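Local coordinates for protein orotidine 5'-phosphate decarboxylase (Sulfolobus solfataricus, PDB 4DBD) that probably catalyses the decarboxylation of orotidine 5'-monophosphate to uridine 5'-monophosphate, the last step of de novo UMP biosynthesis, as a homodimeric TIM barrel, at residues T44-L48 / R75-A79. Sequence-based numbering, arbitrary orientation.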
ATOM      1  N   THR A  44      -8.284 -12.296 -11.871  1.00 23.27           N
ATOM      2  CA  THR A  44      -8.847 -10.987 -11.584  1.00 20.11           C
ATOM      3  C   THR A  44      -9.084 -10.210 -12.884  1.00 17.80           C
ATOM      4  O   THR A  44     -10.134  -9.599 -13.061  1.00 23.95           O
ATOM      5  CB  THR A  44      -7.971 -10.164 -10.600  1.00 20.49           C
ATOM      6  OG1 THR A  44      -7.931 -10.829  -9.330  1.00 23.95           O
ATOM      7  CG2 THR A  44      -8.569  -8.783 -10.412  1.00 20.65           C
ATOM      8  N   ARG A  45      -8.117 -10.248 -13.797  1.00 24.01           N
ATOM      9  CA  ARG A  45      -8.244  -9.549 -15.074  1.00 24.46           C
ATOM     10  C   ARG A  45      -9.410 -10.091 -15.909  1.00 26.03           C
ATOM     11  O   ARG A  45     -10.191  -9.327 -16.486  1.00 27.34           O
ATOM     12  CB  ARG A  45      -6.927  -9.632 -15.862  1.00 33.14           C
ATOM     13  CG  ARG A  45      -5.772  -8.848 -15.242  1.00 39.70           C
ATOM     14  CD  ARG A  45      -4.546  -8.809 -16.148  1.00 49.53           C
ATOM     15  NE  ARG A  45      -3.620  -7.730 -15.792  1.00 49.81           N
ATOM     16  CZ  ARG A  45      -3.572  -6.544 -16.403  1.00 37.52           C
ATOM     17  NH1 ARG A  45      -4.389  -6.269 -17.419  1.00 42.83           N
ATOM     18  NH2 ARG A  45      -2.702  -5.630 -16.004  1.00 41.96           N
ATOM     19  N   GLU A  46      -9.520 -11.414 -15.970  1.00 26.30           N
ATOM     20  CA  GLU A  46     -10.619 -12.063 -16.679  1.00 25.07           C
ATOM     21  C   GLU A  46     -11.974 -11.600 -16.146  1.00 26.71           C
ATOM     22  O   GLU A  46     -12.892 -11.308 -16.906  1.00 27.75           O
ATOM     23  CB  GLU A  46     -10.502 -13.580 -16.541  1.00 26.15           C
ATOM     24  CG  GLU A  46     -11.624 -14.336 -17.224  1.00 30.96           C
ATOM     25  CD  GLU A  46     -11.408 -15.833 -17.227  1.00 29.54           C
ATOM     26  OE1 GLU A  46     -10.383 -16.292 -16.682  1.00 27.34           O
ATOM     27  OE2 GLU A  46     -12.264 -16.555 -17.779  1.00 33.96           O
ATOM     28  N   LEU A  47     -12.091 -11.538 -14.825  1.00 24.20           N
ATOM     29  CA  LEU A  47     -13.341 -11.152 -14.187  1.00 26.13           C
ATOM     30  C   LEU A  47     -13.839  -9.780 -14.646  1.00 23.85           C
ATOM     31  O   LEU A  47     -15.046  -9.547 -14.740  1.00 25.26           O
ATOM     32  CB  LEU A  47     -13.167 -11.159 -12.660  1.00 27.48           C
ATOM     33  CG  LEU A  47     -14.445 -11.005 -11.830  1.00 27.58           C
ATOM     34  CD1 LEU A  47     -15.468 -12.063 -12.204  1.00 24.46           C
ATOM     35  CD2 LEU A  47     -14.137 -11.062 -10.337  1.00 30.61           C
ATOM     36  N   LEU A  48     -12.906  -8.872 -14.929  1.00 26.81           N
ATOM     37  CA  LEU A  48     -13.250  -7.474 -15.192  1.00 28.87           C
ATOM     38  C   LEU A  48     -13.436  -7.108 -16.662  1.00 39.53           C
ATOM     39  O   LEU A  48     -13.765  -5.966 -16.982  1.00 35.62           O
ATOM     40  CB  LEU A  48     -12.184  -6.560 -14.577  1.00 30.78           C
ATOM     41  CG  LEU A  48     -12.180  -6.544 -13.053  1.00 32.86           C
ATOM     42  CD1 LEU A  48     -10.911  -5.895 -12.536  1.00 25.45           C
ATOM     43  CD2 LEU A  48     -13.414  -5.825 -12.521  1.00 41.50           C
ATOM     44  N   ARG A  75       1.576  -3.302 -14.343  1.00 18.96           N
ATOM     45  CA  ARG A  75       1.051  -4.669 -14.366  1.00 23.22           C
ATOM     46  C   ARG A  75      -0.464  -4.713 -14.144  1.00 22.19           C
ATOM     47  O   ARG A  75      -1.037  -5.789 -13.966  1.00 25.88           O
ATOM     48  CB  ARG A  75       1.744  -5.533 -13.298  1.00 24.21           C
ATOM     49  CG  ARG A  75       3.153  -6.013 -13.655  1.00 35.19           C
ATOM     50  CD  ARG A  75       4.166  -4.890 -13.690  1.00 42.69           C
ATOM     51  NE  ARG A  75       5.360  -5.215 -12.905  1.00 52.21           N
ATOM     52  CZ  ARG A  75       6.539  -4.605 -13.024  1.00 28.95           C
ATOM     53  NH1 ARG A  75       6.704  -3.632 -13.904  1.00 40.31           N
ATOM     54  NH2 ARG A  75       7.560  -4.977 -12.265  1.00 42.29           N
ATOM     55  N   LEU A  76      -1.107  -3.548 -14.164  1.00 19.20           N
ATOM     56  CA  LEU A  76      -2.539  -3.444 -13.889  1.00 18.08           C
ATOM     57  C   LEU A  76      -3.252  -2.574 -14.927  1.00 24.53           C
ATOM     58  O   LEU A  76      -4.194  -1.846 -14.602  1.00 23.55           O
ATOM     59  CB  LEU A  76      -2.761  -2.871 -12.478  1.00 24.83           C
ATOM     60  CG  LEU A  76      -2.027  -3.572 -11.334  1.00 24.91           C
ATOM     61  CD1 LEU A  76      -1.855  -2.637 -10.131  1.00 24.60           C
ATOM     62  CD2 LEU A  76      -2.719  -4.860 -10.916  1.00 26.60           C
ATOM     63  N   SER A  77      -2.816  -2.671 -16.181  1.00 25.25           N
ATOM     64  CA  SER A  77      -3.301  -1.792 -17.245  1.00 26.68           C
ATOM     65  C   SER A  77      -4.791  -1.934 -17.582  1.00 24.54           C
ATOM     66  O   SER A  77      -5.342  -1.121 -18.319  1.00 29.37           O
ATOM     67  CB  SER A  77      -2.464  -1.997 -18.507  1.00 30.02           C
ATOM     68  OG  SER A  77      -2.290  -3.377 -18.770  1.00 36.81           O
ATOM     69  N   PHE A  78      -5.448  -2.954 -17.051  1.00 24.19           N
ATOM     70  CA  PHE A  78      -6.879  -3.110 -17.310  1.00 25.56           C
ATOM     71  C   PHE A  78      -7.663  -1.991 -16.618  1.00 32.12           C
ATOM     72  O   PHE A  78      -8.781  -1.666 -17.006  1.00 35.83           O
ATOM     73  CB  PHE A  78      -7.375  -4.480 -16.856  1.00 27.45           C
ATOM     74  CG  PHE A  78      -7.191  -4.737 -15.393  1.00 32.26           C
ATOM     75  CD1 PHE A  78      -8.148  -4.330 -14.473  1.00 23.87           C
ATOM     76  CD2 PHE A  78      -6.053  -5.375 -14.933  1.00 30.48           C
ATOM     77  CE1 PHE A  78      -7.974  -4.573 -13.125  1.00 23.36           C
ATOM     78  CE2 PHE A  78      -5.876  -5.619 -13.587  1.00 31.22           C
ATOM     79  CZ  PHE A  78      -6.840  -5.217 -12.681  1.00 29.47           C
ATOM     80  N   ALA A  79      -7.048  -1.390 -15.604  1.00 24.48           N
ATOM     81  CA  ALA A  79      -7.689  -0.344 -14.805  1.00 26.87           C
ATOM     82  C   ALA A  79      -7.739   1.003 -15.512  1.00 23.54           C
ATOM     83  O   ALA A  79      -6.810   1.374 -16.236  1.00 25.24           O
ATOM     84  CB  ALA A  79      -6.967  -0.195 -13.476  1.00 22.15           C
TER
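This is a helix-to-loop contact on the outer layer of the TIM barrel, where residues 44-48 of helix 41-48 meet the loop that leads from helix 66-73 into strand 81-85. Arg45 and Phe78 make up the heart of it. The Arg45 side chain reaches across to 75-79 and its guanidinium donates a hydrogen bond to a backbone carbonyl, Arg45 NH2 to Arg75 O, 2.6 Å long and nearly straight at 167°. That carbonyl lies just ahead of a type I turn, Leu76 to Ala79, closed by Ala79 N to Leu76 O at 3.1 Å. The turn directs Phe78 back at the helix, so that its ring packs against two side chains one helical turn apart: the ring edge lies over one face of the Arg45 guanidinium, and Leu48 adds an apolar contact, CD1 to Phe78 CE1 at 3.3 Å. The Arg75 side chain starts out sideways and its guanidinium end turns to the second subunit, where NE forms a salt bridge with Asp38 of that subunit, so the loop also faces the dimer interface. Beneath the contact lies the barrel wall: Leu48 and Thr44 rest on Val31 of strand 28-32, while Leu76, Phe78 and Ala79 pack on Val58 of the adjacent strand 55-62.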